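Long-range contacts in glutaredoxin-glutathione complex (Polygonaceae, PDB 5KQA), which binds glutathione and, as a glutaredoxin of the thioredoxin fold, probably catalyses glutathione-dependent reduction of disulphides: residues Lys24-Lys29 and Asp76-Ala81; Val41-Tyr46 and Thr66-Gln71; Gly48-Val53 and Thr90-Phe95. One frame throughout, in Å; residues are numbered along the deposited sequence.

Contact 1: residues Lys24-Lys29 and Asp76-Ala81; sequences KMALQK and DAIQAA. With GSH (glutathione), chain B.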
loop_
_atom_site.group_PDB
_atom_site.type_symbol
_atom_site.label_atom_id
_atom_site.label_comp_id
_atom_site.label_asym_id
_atom_site.label_seq_id
_atom_site.Cartn_x
_atom_site.Cartn_y
_atom_site.Cartn_z
ATOM N N LYS A 24 17.812 1.856 -3.710
ATOM C CA LYS A 24 17.472 3.113 -4.368
ATOM C C LYS A 24 16.496 2.909 -5.535
ATOM O O LYS A 24 15.505 3.621 -5.648
ATOM C CB LYS A 24 18.748 3.801 -4.859
ATOM C CG LYS A 24 18.507 5.101 -5.589
ATOM C CD LYS A 24 19.814 5.721 -6.042
ATOM C CE LYS A 24 19.761 6.083 -7.516
ATOM N NZ LYS A 24 20.976 6.831 -7.944
ATOM N N MET A 25 16.803 1.947 -6.402
ATOM C CA MET A 25 15.940 1.587 -7.527
ATOM C C MET A 25 14.569 1.091 -7.064
ATOM O O MET A 25 13.540 1.463 -7.620
ATOM C CB MET A 25 16.611 0.516 -8.384
ATOM C CG MET A 25 17.842 0.991 -9.133
ATOM S SD MET A 25 17.460 2.318 -10.298
ATOM C CE MET A 25 17.925 3.746 -9.341
ATOM N N ALA A 26 14.565 0.239 -6.048
ATOM C CA ALA A 26 13.316 -0.250 -5.470
ATOM C C ALA A 26 12.458 0.889 -4.887
ATOM O O ALA A 26 11.239 0.903 -5.044
ATOM C CB ALA A 26 13.617 -1.294 -4.398
ATOM N N LEU A 27 13.093 1.831 -4.200
ATOM C CA LEU A 27 12.379 2.979 -3.656
ATOM C C LEU A 27 11.763 3.810 -4.777
ATOM O O LEU A 27 10.596 4.181 -4.707
ATOM C CB LEU A 27 13.307 3.848 -2.806
ATOM C CG LEU A 27 12.650 5.088 -2.178
ATOM C CD1 LEU A 27 11.618 4.693 -1.124
ATOM C CD2 LEU A 27 13.701 6.014 -1.579
ATOM N N GLN A 28 12.550 4.106 -5.810
ATOM C CA GLN A 28 12.020 4.827 -6.967
ATOM C C GLN A 28 10.806 4.108 -7.555
ATOM O O GLN A 28 9.789 4.737 -7.847
ATOM C CB GLN A 28 13.106 5.014 -8.039
ATOM C CG GLN A 28 14.121 6.100 -7.658
ATOM C CD GLN A 28 15.223 6.311 -8.693
ATOM O OE1 GLN A 28 15.090 5.929 -9.859
ATOM N NE2 GLN A 28 16.321 6.926 -8.260
ATOM N N LYS A 29 10.908 2.789 -7.707
ATOM C CA LYS A 29 9.792 1.999 -8.213
ATOM C C LYS A 29 8.552 2.146 -7.332
ATOM O O LYS A 29 7.450 2.323 -7.840
ATOM C CB LYS A 29 10.178 0.518 -8.315
ATOM C CG LYS A 29 8.996 -0.386 -8.631
ATOM C CD LYS A 29 9.408 -1.825 -8.961
ATOM C CE LYS A 29 8.186 -2.657 -9.415
ATOM N NZ LYS A 29 8.561 -3.954 -10.047
ATOM N N ASP A 76 12.138 -8.234 -2.187
ATOM C CA ASP A 76 12.927 -7.982 -0.975
ATOM C C ASP A 76 13.454 -6.541 -0.925
ATOM O O ASP A 76 13.415 -5.891 0.125
ATOM C CB ASP A 76 14.097 -8.963 -0.873
ATOM C CG ASP A 76 13.639 -10.418 -0.802
ATOM O OD1 ASP A 76 12.460 -10.663 -0.463
ATOM O OD2 ASP A 76 14.459 -11.318 -1.094
ATOM N N ALA A 77 13.963 -6.048 -2.052
ATOM C CA ALA A 77 14.450 -4.674 -2.110
ATOM C C ALA A 77 13.298 -3.701 -1.900
ATOM O O ALA A 77 13.443 -2.692 -1.203
ATOM C CB ALA A 77 15.145 -4.398 -3.433
ATOM N N ILE A 78 12.140 -3.999 -2.481
ATOM C CA ILE A 78 10.990 -3.123 -2.275
ATOM C C ILE A 78 10.564 -3.121 -0.796
ATOM O O ILE A 78 10.253 -2.073 -0.234
ATOM C CB ILE A 78 9.809 -3.519 -3.162
ATOM C CG1 ILE A 78 10.209 -3.400 -4.639
ATOM C CG2 ILE A 78 8.583 -2.639 -2.846
ATOM C CD1 ILE A 78 9.232 -4.052 -5.609
ATOM N N GLN A 79 10.573 -4.285 -0.156
ATOM C CA GLN A 79 10.167 -4.335 1.243
ATOM C C GLN A 79 11.172 -3.560 2.107
ATOM O O GLN A 79 10.793 -2.885 3.062
ATOM C CB GLN A 79 10.027 -5.785 1.724
ATOM C CG GLN A 79 9.235 -5.905 3.031
ATOM C CD GLN A 79 8.677 -7.302 3.271
ATOM O OE1 GLN A 79 8.975 -8.241 2.530
ATOM N NE2 GLN A 79 7.859 -7.444 4.315
ATOM N N ALA A 80 12.451 -3.642 1.752
ATOM C CA ALA A 80 13.484 -2.887 2.450
ATOM C C ALA A 80 13.305 -1.381 2.261
ATOM O O ALA A 80 13.500 -0.600 3.196
ATOM C CB ALA A 80 14.877 -3.317 1.977
ATOM N N ALA A 81 12.959 -0.970 1.048
ATOM C CA ALA A 81 12.725 0.442 0.766
ATOM C C ALA A 81 11.505 0.967 1.534
ATOM O O ALA A 81 11.494 2.110 2.006
ATOM C CB ALA A 81 12.553 0.658 -0.727
HETATM N N1 GSH B . -0.954 -5.482 12.357
HETATM C CA1 GSH B . -0.563 -5.753 11.012
HETATM C C1 GSH B . -1.704 -5.325 10.117
HETATM O O11 GSH B . -1.496 -5.076 8.899
HETATM O O12 GSH B . -2.865 -5.204 10.601
HETATM C CB1 GSH B . -0.229 -7.229 10.836
HETATM C CG1 GSH B . 0.125 -7.539 9.385
HETATM C CD1 GSH B . 1.006 -8.781 9.264
HETATM O OE1 GSH B . 1.307 -9.425 10.252
HETATM N N2 GSH B . 1.486 -9.195 7.985
HETATM C CA2 GSH B . 2.320 -10.346 7.838
HETATM C C2 GSH B . 3.735 -9.981 7.463
HETATM O O2 GSH B . 3.974 -9.037 6.726
HETATM C CB2 GSH B . 1.874 -11.201 6.674
HETATM S SG2 GSH B . 0.484 -12.215 7.095
HETATM N N3 GSH B . 4.797 -10.793 7.940
HETATM C CA3 GSH B . 6.133 -10.488 7.558
HETATM C C3 GSH B . 6.260 -10.662 6.046
HETATM O O31 GSH B . 7.065 -9.950 5.389
HETATM O O32 GSH B . 5.563 -11.514 5.421
#
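Ala26 packs its methyl against the backbone of Ala77 where segments 24-29 and 76-81, on helices 20-35 and 75-86 of the thioredoxin fold, cross at -76°. Small residues line the crossing, and the segment axes are 8.0 Å apart at closest approach. Ala26 CB sits 3.5 Å from Ala77 C and also meets Ala77 CB, while Ile78 CG1 and Ala81 CB close round the same methyl. Next to it, Leu27 CB lies 3.9 Å from Ala81 CB, and Leu27 CD1 reaches on to the same methyl and to Ala81 O; beyond them the leucine touches Gln84 and Trp85.

Lys29 covers the other margin. Its CB points toward the second helix, and with CG anti to the backbone N (chi1 171°) the extended chain passes obliquely over Ile78. Lys29 CD comes 4.0 Å from Ile78 CD1, CE grazes the same methyl, and NZ passes beyond it to a salt bridge with Glu72. An aliphatic stem thus lies over the isoleucine while its charge is met outside the apolar patch.

No hydrogen bond joins the two segments; the contact is made by apolar packing. From the far side of its helix, Gln79 extends to glutathione, its OE1 bonded to Lys44 NZ. Gln79 NE2 donates to O31 of the glycine carboxylate of glutathione at 2.8 Å, with an N-H...O angle of 162°.

Contact 2: residues Val41-Tyr46 and Thr66-Gln71; sequences VFSKTY and TIELDQ. With GSH (glutathione), chain B.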
loop_
_atom_site.group_PDB
_atom_site.type_symbol
_atom_site.label_atom_id
_atom_site.label_comp_id
_atom_site.label_asym_id
_atom_site.label_seq_id
_atom_site.Cartn_x
_atom_site.Cartn_y
_atom_site.Cartn_z
ATOM N N VAL A 41 -1.868 -0.859 -2.566
ATOM C CA VAL A 41 -1.724 -1.842 -1.509
ATOM C C VAL A 41 -0.495 -2.704 -1.765
ATOM O O VAL A 41 -0.558 -3.637 -2.554
ATOM C CB VAL A 41 -2.967 -2.738 -1.395
ATOM C CG1 VAL A 41 -2.788 -3.717 -0.254
ATOM C CG2 VAL A 41 -4.223 -1.887 -1.168
ATOM N N PHE A 42 0.627 -2.394 -1.109
ATOM C CA PHE A 42 1.778 -3.288 -1.194
ATOM C C PHE A 42 1.441 -4.513 -0.362
ATOM O O PHE A 42 1.094 -4.413 0.803
ATOM C CB PHE A 42 3.070 -2.629 -0.727
ATOM C CG PHE A 42 3.528 -1.514 -1.618
ATOM C CD1 PHE A 42 4.230 -1.784 -2.788
ATOM C CD2 PHE A 42 3.244 -0.196 -1.298
ATOM C CE1 PHE A 42 4.654 -0.753 -3.623
ATOM C CE2 PHE A 42 3.669 0.848 -2.124
ATOM C CZ PHE A 42 4.374 0.563 -3.293
ATOM N N SER A 43 1.539 -5.672 -0.994
ATOM C CA SER A 43 0.887 -6.877 -0.505
ATOM C C SER A 43 1.780 -8.116 -0.662
ATOM O O SER A 43 2.826 -8.066 -1.324
ATOM C CB SER A 43 -0.432 -7.062 -1.274
ATOM O OG SER A 43 -1.102 -8.261 -0.930
ATOM N N LYS A 44 1.374 -9.219 -0.041
ATOM C CA LYS A 44 1.867 -10.542 -0.450
ATOM C C LYS A 44 0.664 -11.451 -0.717
ATOM O O LYS A 44 -0.373 -11.324 -0.067
ATOM C CB LYS A 44 2.808 -11.134 0.601
ATOM C CG LYS A 44 4.192 -10.475 0.576
ATOM C CD LYS A 44 5.131 -11.053 1.633
ATOM C CE LYS A 44 6.523 -10.428 1.525
ATOM N NZ LYS A 44 7.455 -10.957 2.557
ATOM N N THR A 45 0.786 -12.334 -1.703
ATOM C CA THR A 45 -0.365 -13.082 -2.212
ATOM C C THR A 45 -1.132 -13.857 -1.137
ATOM O O THR A 45 -2.358 -13.920 -1.158
ATOM C CB THR A 45 0.066 -14.085 -3.303
ATOM O OG1 THR A 45 0.930 -13.430 -4.237
ATOM C CG2 THR A 45 -1.157 -14.642 -4.038
ATOM N N TYR A 46 -0.417 -14.450 -0.190
ATOM C CA TYR A 46 -1.080 -15.305 0.788
ATOM C C TYR A 46 -1.072 -14.693 2.186
ATOM O O TYR A 46 -1.092 -15.407 3.188
ATOM C CB TYR A 46 -0.436 -16.699 0.770
ATOM C CG TYR A 46 -0.454 -17.257 -0.645
ATOM C CD1 TYR A 46 -1.627 -17.759 -1.193
ATOM C CD2 TYR A 46 0.685 -17.222 -1.447
ATOM C CE1 TYR A 46 -1.667 -18.232 -2.507
ATOM C CE2 TYR A 46 0.656 -17.699 -2.758
ATOM C CZ TYR A 46 -0.524 -18.201 -3.276
ATOM O OH TYR A 46 -0.560 -18.676 -4.568
ATOM N N THR A 66 -2.910 -3.356 -6.476
ATOM C CA THR A 66 -2.203 -4.328 -5.660
ATOM C C THR A 66 -0.828 -4.607 -6.245
ATOM O O THR A 66 -0.677 -4.774 -7.464
ATOM C CB THR A 66 -2.964 -5.656 -5.565
ATOM O OG1 THR A 66 -4.218 -5.440 -4.927
ATOM C CG2 THR A 66 -2.161 -6.667 -4.766
ATOM N N ILE A 67 0.171 -4.680 -5.374
ATOM C CA ILE A 67 1.510 -5.055 -5.788
ATOM C C ILE A 67 1.969 -6.182 -4.873
ATOM O O ILE A 67 2.211 -5.974 -3.688
ATOM C CB ILE A 67 2.502 -3.867 -5.722
ATOM C CG1 ILE A 67 2.060 -2.723 -6.653
ATOM C CG2 ILE A 67 3.910 -4.329 -6.088
ATOM C CD1 ILE A 67 2.249 -3.038 -8.159
ATOM N N GLU A 68 2.065 -7.383 -5.425
ATOM C CA GLU A 68 2.421 -8.559 -4.638
ATOM C C GLU A 68 3.929 -8.717 -4.570
ATOM O O GLU A 68 4.543 -9.145 -5.544
ATOM C CB GLU A 68 1.791 -9.819 -5.240
ATOM C CG GLU A 68 0.272 -9.780 -5.364
ATOM C CD GLU A 68 -0.425 -9.918 -4.021
ATOM O OE1 GLU A 68 0.257 -9.767 -2.990
ATOM O OE2 GLU A 68 -1.648 -10.188 -3.991
ATOM N N LEU A 69 4.527 -8.387 -3.427
ATOM C CA LEU A 69 5.984 -8.380 -3.319
ATOM C C LEU A 69 6.607 -9.760 -3.572
ATOM O O LEU A 69 7.714 -9.867 -4.120
ATOM C CB LEU A 69 6.409 -7.868 -1.948
ATOM C CG LEU A 69 5.959 -6.463 -1.570
ATOM C CD1 LEU A 69 6.612 -6.076 -0.247
ATOM C CD2 LEU A 69 6.299 -5.484 -2.676
ATOM N N ASP A 70 5.885 -10.808 -3.190
ATOM C CA ASP A 70 6.361 -12.183 -3.358
ATOM C C ASP A 70 6.429 -12.597 -4.829
ATOM O O ASP A 70 7.008 -13.622 -5.167
ATOM C CB ASP A 70 5.453 -13.154 -2.596
ATOM C CG ASP A 70 4.009 -13.011 -2.996
ATOM O OD1 ASP A 70 3.494 -11.877 -2.927
ATOM O OD2 ASP A 70 3.392 -14.012 -3.411
ATOM N N GLN A 71 5.821 -11.802 -5.700
ATOM C CA GLN A 71 5.810 -12.106 -7.124
ATOM C C GLN A 71 6.669 -11.133 -7.916
ATOM O O GLN A 71 6.734 -11.199 -9.140
ATOM C CB GLN A 71 4.383 -12.087 -7.647
ATOM C CG GLN A 71 3.524 -13.144 -6.979
ATOM C CD GLN A 71 2.230 -13.333 -7.690
ATOM O OE1 GLN A 71 2.216 -13.516 -8.901
ATOM N NE2 GLN A 71 1.120 -13.272 -6.953
HETATM N N1 GSH B . -0.954 -5.482 12.357
HETATM C CA1 GSH B . -0.563 -5.753 11.012
HETATM C C1 GSH B . -1.704 -5.325 10.117
HETATM O O11 GSH B . -1.496 -5.076 8.899
HETATM O O12 GSH B . -2.865 -5.204 10.601
HETATM C CB1 GSH B . -0.229 -7.229 10.836
HETATM C CG1 GSH B . 0.125 -7.539 9.385
HETATM C CD1 GSH B . 1.006 -8.781 9.264
HETATM O OE1 GSH B . 1.307 -9.425 10.252
HETATM N N2 GSH B . 1.486 -9.195 7.985
HETATM C CA2 GSH B . 2.320 -10.346 7.838
HETATM C C2 GSH B . 3.735 -9.981 7.463
HETATM O O2 GSH B . 3.974 -9.037 6.726
HETATM C CB2 GSH B . 1.874 -11.201 6.674
HETATM S SG2 GSH B . 0.484 -12.215 7.095
HETATM N N3 GSH B . 4.797 -10.793 7.940
HETATM C CA3 GSH B . 6.133 -10.488 7.558
HETATM C C3 GSH B . 6.260 -10.662 6.046
HETATM O O31 GSH B . 7.065 -9.950 5.389
HETATM O O32 GSH B . 5.563 -11.514 5.421
#
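Phe42 and Ile67 lie side by side and point the same way from neighbouring parallel strands, 39-43 and 65-68, the two strands of the beta-alpha-beta unit that helix 48-60 connects in this thioredoxin fold. Phe42 CD1 is 4.0 Å from Ile67 CB, and Leu69 CD2 approaches the same ring atom. Leu33 of helix 20-35 touches both Phe42 and Ile67. Val41, Ser43, Thr66 and Glu68 project from the reverse face of the sheet, where Thr66 CG2 meets Ser43 CB and Lys54 makes a salt bridge with Glu68. The backbone ladder runs from Ile67 N to Val41 O, from Ser43 N to Ile67 O, and finally from Leu69 N to Ser43 O at 2.7 Å.

Past the strand ends, side chains take over the pairing. Thr45 stands at about a right angle to both Asp70 and Gln71. Asp70 CG, between its own backbone N and carbonyl carbon (chi1 55°), brings both carboxylate oxygens to this one residue: OD1 receives Thr45 N from above the carboxylate plane at 3.0 Å, while OD2 accepts Thr45 OG1 through its syn lone pair.

Lys44 crosses Asp70 obliquely, then extends to glutathione, its NZ 3.0 Å from O31 and more weakly bonded to O32. Thr45 OG1 is gripped a second time by Gln71 NE2, 2.7 Å away and nearly in the amide plane.

Contact 3: residues Gly48-Val53 and Thr90-Phe95; sequences GYCSRV and TVPNVF. With GSH (glutathione), chain B.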
loop_
_atom_site.group_PDB
_atom_site.type_symbol
_atom_site.label_atom_id
_atom_site.label_comp_id
_atom_site.label_asym_id
_atom_site.label_seq_id
_atom_site.Cartn_x
_atom_site.Cartn_y
_atom_site.Cartn_z
ATOM N N GLY A 48 -3.059 -13.010 4.995
ATOM C CA GLY A 48 -4.437 -12.894 5.431
ATOM C C GLY A 48 -4.869 -11.458 5.651
ATOM O O GLY A 48 -6.007 -11.090 5.375
ATOM N N TYR A 49 -3.955 -10.633 6.144
ATOM C CA TYR A 49 -4.266 -9.230 6.419
ATOM C C TYR A 49 -4.426 -8.429 5.133
ATOM O O TYR A 49 -5.248 -7.517 5.051
ATOM C CB TYR A 49 -3.172 -8.604 7.297
ATOM C CG TYR A 49 -3.183 -9.143 8.705
ATOM C CD1 TYR A 49 -4.228 -8.842 9.567
ATOM C CD2 TYR A 49 -2.160 -9.965 9.168
ATOM C CE1 TYR A 49 -4.253 -9.331 10.852
ATOM C CE2 TYR A 49 -2.171 -10.453 10.458
ATOM C CZ TYR A 49 -3.219 -10.132 11.294
ATOM O OH TYR A 49 -3.236 -10.617 12.574
ATOM N N CYS A 50 -3.617 -8.769 4.136
ATOM C CA CYS A 50 -3.733 -8.164 2.816
ATOM C C CYS A 50 -5.091 -8.481 2.208
ATOM O O CYS A 50 -5.747 -7.601 1.653
ATOM C CB CYS A 50 -2.616 -8.646 1.900
ATOM S SG CYS A 50 -0.978 -8.103 2.370
ATOM N N SER A 51 -5.523 -9.734 2.335
ATOM C CA SER A 51 -6.839 -10.130 1.846
ATOM C C SER A 51 -7.961 -9.351 2.528
ATOM O O SER A 51 -8.909 -8.938 1.869
ATOM C CB SER A 51 -7.057 -11.628 2.041
ATOM O OG SER A 51 -6.167 -12.349 1.217
ATOM N N ARG A 52 -7.859 -9.163 3.842
ATOM C CA ARG A 52 -8.843 -8.361 4.578
ATOM C C ARG A 52 -8.969 -6.934 4.044
ATOM O O ARG A 52 -10.083 -6.436 3.842
ATOM C CB ARG A 52 -8.495 -8.305 6.073
ATOM C CG ARG A 52 -8.831 -9.565 6.856
ATOM C CD ARG A 52 -9.800 -9.257 7.992
ATOM N NE ARG A 52 -9.128 -8.613 9.113
ATOM C CZ ARG A 52 -9.629 -7.605 9.818
ATOM N NH1 ARG A 52 -8.928 -7.097 10.820
ATOM N NH2 ARG A 52 -10.823 -7.102 9.526
ATOM N N VAL A 53 -7.837 -6.268 3.823
ATOM C CA VAL A 53 -7.891 -4.860 3.427
ATOM C C VAL A 53 -8.413 -4.748 2.007
ATOM O O VAL A 53 -9.156 -3.818 1.691
ATOM C CB VAL A 53 -6.514 -4.123 3.539
ATOM C CG1 VAL A 53 -5.988 -4.167 4.962
ATOM C CG2 VAL A 53 -5.498 -4.668 2.561
ATOM N N THR A 90 5.925 -4.924 7.639
ATOM C CA THR A 90 4.964 -5.917 7.185
ATOM C C THR A 90 4.073 -5.434 6.053
ATOM O O THR A 90 3.991 -4.235 5.773
ATOM C CB THR A 90 4.052 -6.352 8.339
ATOM O OG1 THR A 90 3.342 -5.202 8.826
ATOM C CG2 THR A 90 4.874 -6.966 9.461
ATOM N N VAL A 91 3.404 -6.395 5.421
ATOM C CA VAL A 91 2.331 -6.147 4.475
ATOM C C VAL A 91 1.048 -6.517 5.195
ATOM O O VAL A 91 1.056 -7.391 6.061
ATOM C CB VAL A 91 2.478 -6.974 3.153
ATOM C CG1 VAL A 91 3.600 -6.416 2.268
ATOM C CG2 VAL A 91 2.704 -8.466 3.458
ATOM N N PRO A 92 -0.063 -5.859 4.844
ATOM C CA PRO A 92 -0.141 -4.846 3.791
ATOM C C PRO A 92 0.440 -3.480 4.186
ATOM O O PRO A 92 0.429 -3.098 5.355
ATOM C CB PRO A 92 -1.644 -4.735 3.547
ATOM C CG PRO A 92 -2.240 -5.027 4.893
ATOM C CD PRO A 92 -1.377 -6.105 5.474
ATOM N N ASN A 93 0.932 -2.754 3.189
ATOM C CA ASN A 93 1.442 -1.402 3.376
ATOM C C ASN A 93 0.700 -0.511 2.388
ATOM O O ASN A 93 0.968 -0.535 1.185
ATOM C CB ASN A 93 2.954 -1.350 3.165
ATOM C CG ASN A 93 3.596 -0.110 3.771
ATOM O OD1 ASN A 93 2.977 0.945 3.861
ATOM N ND2 ASN A 93 4.847 -0.239 4.189
ATOM N N VAL A 94 -0.260 0.239 2.912
ATOM C CA VAL A 94 -1.222 1.003 2.118
ATOM C C VAL A 94 -0.869 2.493 1.978
ATOM O O VAL A 94 -0.505 3.156 2.950
ATOM C CB VAL A 94 -2.644 0.881 2.744
ATOM C CG1 VAL A 94 -3.695 1.626 1.909
ATOM C CG2 VAL A 94 -3.025 -0.584 2.910
ATOM N N PHE A 95 -0.984 3.009 0.756
ATOM C CA PHE A 95 -0.858 4.442 0.499
ATOM C C PHE A 95 -2.142 4.959 -0.123
ATOM O O PHE A 95 -2.745 4.288 -0.959
ATOM C CB PHE A 95 0.315 4.743 -0.434
ATOM C CG PHE A 95 1.664 4.515 0.183
ATOM C CD1 PHE A 95 2.127 3.228 0.409
ATOM C CD2 PHE A 95 2.474 5.586 0.512
ATOM C CE1 PHE A 95 3.372 3.012 0.953
ATOM C CE2 PHE A 95 3.721 5.381 1.059
ATOM C CZ PHE A 95 4.169 4.087 1.289
HETATM N N1 GSH B . -0.954 -5.482 12.357
HETATM C CA1 GSH B . -0.563 -5.753 11.012
HETATM C C1 GSH B . -1.704 -5.325 10.117
HETATM O O11 GSH B . -1.496 -5.076 8.899
HETATM O O12 GSH B . -2.865 -5.204 10.601
HETATM C CB1 GSH B . -0.229 -7.229 10.836
HETATM C CG1 GSH B . 0.125 -7.539 9.385
HETATM C CD1 GSH B . 1.006 -8.781 9.264
HETATM O OE1 GSH B . 1.307 -9.425 10.252
HETATM N N2 GSH B . 1.486 -9.195 7.985
HETATM C CA2 GSH B . 2.320 -10.346 7.838
HETATM C C2 GSH B . 3.735 -9.981 7.463
HETATM O O2 GSH B . 3.974 -9.037 6.726
HETATM C CB2 GSH B . 1.874 -11.201 6.674
HETATM S SG2 GSH B . 0.484 -12.215 7.095
HETATM N N3 GSH B . 4.797 -10.793 7.940
HETATM C CA3 GSH B . 6.133 -10.488 7.558
HETATM C C3 GSH B . 6.260 -10.662 6.046
HETATM O O31 GSH B . 7.065 -9.950 5.389
HETATM O O32 GSH B . 5.563 -11.514 5.421
#
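Tyr49 and Cys50, in the first turn of helix 48-60, pack against Val91 and the cis-proline Pro92, the pairing of helix start and cis-Pro loop that marks the active site of the thioredoxin fold. Gly48 opens the helix, its O accepting Arg52 N. Tyr49 then sets its CB 3.6 Å from Pro92 CD, but its ring leads away over the ligand: with CG anti to the carbonyl carbon (chi1 -70°), one face takes glutathione CB1, 3.7 Å above the plane and offset toward the rim, and CD2 meets CG1 of the same gamma-glutamyl arm.

Cys50, the second cysteine of a CxxC pattern that begins at Cys47, is buried. Cys50 SG rests 3.5 Å from Pro92 N, with Pro92 CB and Val91 CB close by, so the thiol is wedged against the loop backbone. On the ligand side, Val91 grips glutathione by two backbone bonds, as an added strand would be held: its N donates to O2 at 3.0 Å, and its O accepts N2 at 2.7 Å. That carbonyl belongs to the cis peptide bond that leads into Pro92.

One turn further on, Val53 points toward the loop, and CG1 lies 3.8 Å from Pro92 CG, with CG2 nearby on the same ring. Val53 and Pro92 also both touch Val41 of strand 39-43, while Cys104 of helix 104-112 packs on Val53. Beyond the proline the chain enters strand 93-96, hydrogen-bonded between strands 39-43 and 99-102.

Overall arrangement
All three contacts reach one glutathione site in a single thioredoxin-fold domain, contact 1 through Gln79 alone. Contacts 2 and 3 have centres about 8 Å apart and share the sheet, in which strand 39-43 lies between 65-68 and 93-96. Contact 1 packs two helices farther out, about 14 Å from contact 2 and 18 Å from contact 3, centre to centre. Contact 2 is nested along the chain within the loop that contact 1 closes, whereas the segments of contact 3 alternate with those of contacts 1 and 2. Contacts 1 and 2 also touch directly, through Gln79 and Lys44, so segments far apart in sequence supply one pocket.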